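Local coordinates for spike protein P5 (Enterobacteria phage PRD1, PDB 1YQ5) that forms, as a homotrimer and together with proteins P31 and P2, the spike complexes at the five-fold vertices of the capsid and is essential for infectivity, at residues 63-68 against 77-82. Sequence-based numbering, arbitrary orientation.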
loop_
_atom_site.group_PDB
_atom_site.type_symbol
_atom_site.label_atom_id
_atom_site.label_comp_id
_atom_site.label_asym_id
_atom_site.label_seq_id
_atom_site.Cartn_x
_atom_site.Cartn_y
_atom_site.Cartn_z
ATOM N N ILE A 63 2.809 -3.124 -7.002
ATOM C CA ILE A 63 1.584 -2.830 -7.723
ATOM C C ILE A 63 0.643 -1.908 -6.961
ATOM O O ILE A 63 0.471 -2.040 -5.745
ATOM C CB ILE A 63 0.837 -4.143 -8.014
ATOM C CG1 ILE A 63 1.742 -5.075 -8.823
ATOM C CG2 ILE A 63 -0.468 -3.863 -8.734
ATOM C CD1 ILE A 63 1.325 -6.529 -8.763
ATOM N N THR A 64 0.030 -0.981 -7.687
ATOM C CA THR A 64 -0.924 -0.055 -7.098
ATOM C C THR A 64 -2.085 0.187 -8.046
ATOM O O THR A 64 -1.895 0.363 -9.248
ATOM C CB THR A 64 -0.296 1.326 -6.786
ATOM O OG1 THR A 64 0.657 1.199 -5.724
ATOM C CG2 THR A 64 -1.382 2.327 -6.369
HETATM N N MSE A 65 -3.291 0.162 -7.500
HETATM C CA MSE A 65 -4.476 0.456 -8.279
HETATM C C MSE A 65 -5.317 1.380 -7.427
HETATM O O MSE A 65 -5.614 1.071 -6.270
HETATM C CB MSE A 65 -5.279 -0.798 -8.616
HETATM C CG MSE A 65 -6.610 -0.433 -9.267
HETATM SE SE MSE A 65 -7.604 -1.913 -9.994
HETATM C CE MSE A 65 -7.740 -2.962 -8.344
ATOM N N THR A 66 -5.681 2.522 -7.995
ATOM C CA THR A 66 -6.485 3.506 -7.291
ATOM C C THR A 66 -7.705 3.891 -8.108
ATOM O O THR A 66 -7.729 3.725 -9.327
ATOM C CB THR A 66 -5.681 4.790 -7.021
ATOM O OG1 THR A 66 -5.178 5.303 -8.261
ATOM C CG2 THR A 66 -4.521 4.507 -6.082
ATOM N N VAL A 67 -8.719 4.406 -7.427
ATOM C CA VAL A 67 -9.926 4.840 -8.102
ATOM C C VAL A 67 -10.572 6.017 -7.398
ATOM O O VAL A 67 -10.561 6.109 -6.169
ATOM C CB VAL A 67 -10.991 3.713 -8.195
ATOM C CG1 VAL A 67 -11.399 3.255 -6.803
ATOM C CG2 VAL A 67 -12.216 4.219 -8.948
ATOM N N LYS A 68 -11.103 6.925 -8.209
ATOM C CA LYS A 68 -11.846 8.081 -7.742
ATOM C C LYS A 68 -13.081 8.099 -8.640
ATOM O O LYS A 68 -12.971 7.990 -9.861
ATOM C CB LYS A 68 -11.071 9.395 -7.936
ATOM C CG LYS A 68 -9.932 9.660 -6.956
ATOM C CD LYS A 68 -10.364 9.516 -5.498
ATOM C CE LYS A 68 -11.609 10.338 -5.149
ATOM N NZ LYS A 68 -11.437 11.816 -5.290
ATOM N N TYR A 77 -15.819 0.737 -1.670
ATOM C CA TYR A 77 -15.148 0.443 -2.919
ATOM C C TYR A 77 -14.373 -0.842 -2.660
ATOM O O TYR A 77 -13.630 -0.943 -1.678
ATOM C CB TYR A 77 -14.200 1.574 -3.310
ATOM C CG TYR A 77 -14.915 2.734 -3.961
ATOM C CD1 TYR A 77 -15.468 3.761 -3.197
ATOM C CD2 TYR A 77 -15.072 2.781 -5.343
ATOM C CE1 TYR A 77 -16.165 4.814 -3.804
ATOM C CE2 TYR A 77 -15.767 3.821 -5.958
ATOM C CZ TYR A 77 -16.309 4.832 -5.185
ATOM O OH TYR A 77 -16.992 5.854 -5.803
ATOM N N LEU A 78 -14.579 -1.831 -3.523
ATOM C CA LEU A 78 -13.911 -3.119 -3.395
ATOM C C LEU A 78 -12.846 -3.230 -4.478
ATOM O O LEU A 78 -13.134 -3.027 -5.659
ATOM C CB LEU A 78 -14.923 -4.255 -3.562
ATOM C CG LEU A 78 -16.224 -4.132 -2.767
ATOM C CD1 LEU A 78 -17.089 -5.346 -3.051
ATOM C CD2 LEU A 78 -15.927 -4.017 -1.273
ATOM N N LEU A 79 -11.619 -3.547 -4.079
ATOM C CA LEU A 79 -10.534 -3.671 -5.046
ATOM C C LEU A 79 -9.885 -5.040 -4.988
ATOM O O LEU A 79 -9.740 -5.625 -3.914
ATOM C CB LEU A 79 -9.479 -2.588 -4.813
ATOM C CG LEU A 79 -9.922 -1.151 -5.094
ATOM C CD1 LEU A 79 -10.852 -0.681 -3.996
ATOM C CD2 LEU A 79 -8.701 -0.240 -5.174
ATOM N N ARG A 80 -9.492 -5.547 -6.150
ATOM C CA ARG A 80 -8.863 -6.855 -6.220
ATOM C C ARG A 80 -7.807 -6.966 -7.307
ATOM O O ARG A 80 -7.986 -6.480 -8.427
ATOM C CB ARG A 80 -9.920 -7.938 -6.453
ATOM C CG ARG A 80 -9.347 -9.341 -6.574
ATOM C CD ARG A 80 -10.436 -10.349 -6.925
ATOM N NE ARG A 80 -10.818 -10.265 -8.331
ATOM C CZ ARG A 80 -11.951 -10.755 -8.828
ATOM N NH1 ARG A 80 -12.831 -11.360 -8.031
ATOM N NH2 ARG A 80 -12.195 -10.665 -10.128
ATOM N N VAL A 81 -6.704 -7.617 -6.951
ATOM C CA VAL A 81 -5.601 -7.867 -7.866
ATOM C C VAL A 81 -5.339 -9.363 -7.795
ATOM O O VAL A 81 -5.300 -9.936 -6.705
ATOM C CB VAL A 81 -4.309 -7.146 -7.435
ATOM C CG1 VAL A 81 -3.163 -7.552 -8.356
ATOM C CG2 VAL A 81 -4.510 -5.643 -7.470
ATOM N N LYS A 82 -5.168 -9.995 -8.949
ATOM C CA LYS A 82 -4.900 -11.424 -8.978
ATOM C C LYS A 82 -3.689 -11.748 -9.831
ATOM O O LYS A 82 -3.374 -11.032 -10.779
ATOM C CB LYS A 82 -6.096 -12.190 -9.546
ATOM C CG LYS A 82 -7.406 -11.950 -8.822
ATOM C CD LYS A 82 -8.494 -12.875 -9.346
ATOM C CE LYS A 82 -8.797 -12.608 -10.805
ATOM N NZ LYS A 82 -9.698 -13.651 -11.391
#
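In the C-terminal domain of P5 (domain 2), a beta-jelly-roll, two strands from opposite sheets meet across the interior of the sandwich: 63-68 in one five-stranded antiparallel sheet, 77-82 in the other. Their axes run nearly antiparallel, at 155°, and come within 8.6 Å, too far apart for backbone pairing, so that side chains alone bridge the gap. Met65, a selenomethionine, carries much of the contact. CG lies anti to the backbone N (chi1 172°) and the chain stays extended through chi2 before bending at chi3 (57°), which brings the terminal methyl onto the backbone of 77-82. There CE lies 4.0 Å from CB of Leu79 and 3.5 Å from the carbonyl O of Arg80, while its contact with CG2 of Val81, at 4.3 Å, is looser. Leu79 comes from the facing strand: its CD2 methyl approaches the carbonyl O of Met65 to 3.5 Å, so each of the two side chains ends on the main chain of the opposing strand. Farther along, CG1 of Val67 meets CD2 of Tyr77 at 4.0 Å, the methyl coming obliquely to the ring. The Tyr77 hydroxyl is hydrogen-bonded to the carbonyl of Val72, in the loop joining the two strands. Ile136 and Ile138 of strand 135-142 pack on Val67 and Met65 from within the same sheet. CB of Arg80 points away from 63-68, and its guanidinium forms a salt bridge with Asp28, whereas Thr66 packs against Phe88 of a second subunit. With no hydrogen bond or salt bridge between the two segments, the sheets are held here by van der Waals contacts, of apolar side chains with one another and of methyls with backbone carbonyls, and polar groups such as the Tyr77 hydroxyl and the Arg80 guanidinium find their partners beyond this interface.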